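Local coordinates for Lmo0812 protein (Listeria monocytogenes serovar 1/2a, PDB 4YF1), which is a putative pyrophosphohydrolase of the HD-domain family that probably removes the 3'-diphosphate from guanosine-3',5'-bis(diphosphate), at residues G29-S34 with V39-R44. Residues are numbered along the deposited sequence; the frame is centred on the assembly and turned at random.
Sequences GEPYFS and VARILR
With CG anti to the backbone N (chi1 172°) and the chain extended as far as NE, Arg-41 reaches out from its helix to the loop 29-34, where Pro-31 and Tyr-32 receive its CD methylene. Tyr-32 has CG beside its own backbone N (chi1 -67°), which sends the ring across the arginine chain at about a right angle. On the arginine side the contact is made mainly by the CB and CD methylenes. Arg-41 CD lies 3.5 Å from the ring carbon CG of Pro-31. The aromatic carbon CE2 of Tyr-32 meets both methylenes, 3.9 Å from Arg-41 CD and slightly farther from CB. Arg-41 NE also passes 3.8 Å from Pro-31 CG, but the planes of the Tyr-32 ring and the Arg-41 guanidinium are 59° apart, so these two groups do not form a parallel stack.

Three residues, not quite a turn, further along the helix, Arg-44 brings NH1 to 4.4 Å from Tyr-32 CE2, a loose contact. This ring carbon lies near the plane of the Arg-44 guanidinium, at its edge. The setting is the entry to helix 35-45 of the all-helical HD domain: the loop turns back beside the helix it leads into, and Ser-34 occupies the N-cap position. A cis peptide bond precedes Pro-31 in this turn, and Phe-33 N donates to Gly-29 O at 2.9 Å, closing the backbone upon itself. Asn-38 joins loop to helix, its ND2 bonding to Gly-29 O and its OD1 accepting from Tyr-32 N. Toward the second subunit, Tyr-32 packs on Glu-50 of that chain, whose carboxylate also makes a long, weak ion pair with Arg-44. Within its own chain, Arg-44 also touches Val-53 of helix 50-64.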
# COMPACT_ATOMS: atom_id res chain seq x y z
N GLY A 29 15.28 4.51 6.12
CA GLY A 29 16.01 3.29 6.46
C GLY A 29 15.26 1.96 6.55
O GLY A 29 14.23 1.75 5.92
N GLU A 30 15.80 1.11 7.40
CA GLU A 30 15.33 -0.25 7.54
C GLU A 30 13.94 -0.31 8.19
O GLU A 30 13.58 0.55 8.98
CB GLU A 30 16.39 -1.09 8.28
CG GLU A 30 16.60 -0.78 9.75
CD GLU A 30 17.87 -1.44 10.31
OE1 GLU A 30 18.95 -1.33 9.66
OE2 GLU A 30 17.81 -2.02 11.43
N PRO A 31 13.19 -1.38 7.93
CA PRO A 31 13.58 -2.54 7.13
C PRO A 31 13.23 -2.48 5.64
O PRO A 31 13.74 -3.28 4.90
CB PRO A 31 12.73 -3.68 7.78
CG PRO A 31 11.48 -2.98 8.19
CD PRO A 31 11.96 -1.62 8.71
N TYR A 32 12.34 -1.59 5.22
CA TYR A 32 11.92 -1.55 3.81
C TYR A 32 12.55 -0.48 2.91
O TYR A 32 12.34 -0.53 1.70
CB TYR A 32 10.41 -1.50 3.70
CG TYR A 32 9.76 -2.78 4.19
CD1 TYR A 32 9.96 -3.98 3.52
CD2 TYR A 32 8.93 -2.79 5.31
CE1 TYR A 32 9.36 -5.16 3.95
CE2 TYR A 32 8.32 -3.97 5.74
CZ TYR A 32 8.57 -5.15 5.06
OH TYR A 32 7.97 -6.33 5.48
N PHE A 33 13.28 0.46 3.49
CA PHE A 33 13.96 1.51 2.71
C PHE A 33 13.00 2.29 1.82
O PHE A 33 13.29 2.62 0.68
CB PHE A 33 15.12 0.92 1.92
CG PHE A 33 16.09 0.21 2.81
CD1 PHE A 33 17.05 0.93 3.50
CD2 PHE A 33 15.97 -1.15 3.04
CE1 PHE A 33 17.92 0.29 4.36
CE2 PHE A 33 16.83 -1.79 3.91
CZ PHE A 33 17.80 -1.07 4.58
N SER A 34 11.84 2.55 2.40
CA SER A 34 10.75 3.24 1.76
C SER A 34 9.84 3.71 2.89
O SER A 34 9.43 2.91 3.71
CB SER A 34 10.01 2.26 0.87
OG SER A 34 8.78 2.77 0.43
N VAL A 39 5.95 2.84 7.26
CA VAL A 39 4.79 3.36 7.99
C VAL A 39 3.72 2.22 8.02
O VAL A 39 3.12 1.96 9.04
CB VAL A 39 4.22 4.63 7.31
CG1 VAL A 39 2.84 4.96 7.80
CG2 VAL A 39 5.17 5.81 7.51
N ALA A 40 3.54 1.54 6.89
CA ALA A 40 2.55 0.42 6.85
C ALA A 40 2.90 -0.68 7.86
O ALA A 40 2.03 -1.25 8.51
CB ALA A 40 2.46 -0.15 5.43
N ARG A 41 4.19 -0.99 7.99
CA ARG A 41 4.66 -1.94 8.98
C ARG A 41 4.36 -1.53 10.42
O ARG A 41 3.92 -2.36 11.24
CB ARG A 41 6.17 -2.22 8.79
CG ARG A 41 6.82 -3.06 9.86
CD ARG A 41 8.28 -3.38 9.59
NE ARG A 41 8.86 -4.02 10.75
CZ ARG A 41 9.22 -3.39 11.86
NH1 ARG A 41 9.17 -2.04 11.94
NH2 ARG A 41 9.70 -4.09 12.88
N ILE A 42 4.63 -0.28 10.76
CA ILE A 42 4.32 0.23 12.10
C ILE A 42 2.82 0.05 12.39
O ILE A 42 2.44 -0.42 13.42
CB ILE A 42 4.70 1.71 12.21
CG1 ILE A 42 6.23 1.86 12.19
CG2 ILE A 42 4.13 2.31 13.47
CD1 ILE A 42 6.72 3.25 11.83
N LEU A 43 1.99 0.40 11.44
CA LEU A 43 0.53 0.28 11.64
C LEU A 43 0.05 -1.18 11.74
O LEU A 43 -0.81 -1.48 12.58
CB LEU A 43 -0.21 1.03 10.53
CG LEU A 43 -0.01 2.56 10.57
CD1 LEU A 43 -0.40 3.21 9.25
CD2 LEU A 43 -0.81 3.19 11.71
N ARG A 44 0.62 -2.05 10.92
CA ARG A 44 0.25 -3.49 10.90
C ARG A 44 0.65 -4.11 12.21
O ARG A 44 -0.15 -4.81 12.86
CB ARG A 44 0.90 -4.21 9.70
CG ARG A 44 0.73 -5.72 9.68
CD ARG A 44 1.27 -6.40 8.43
NE ARG A 44 2.58 -5.88 8.01
CZ ARG A 44 2.79 -5.01 7.03
NH1 ARG A 44 4.04 -4.61 6.73
NH2 ARG A 44 1.76 -4.49 6.35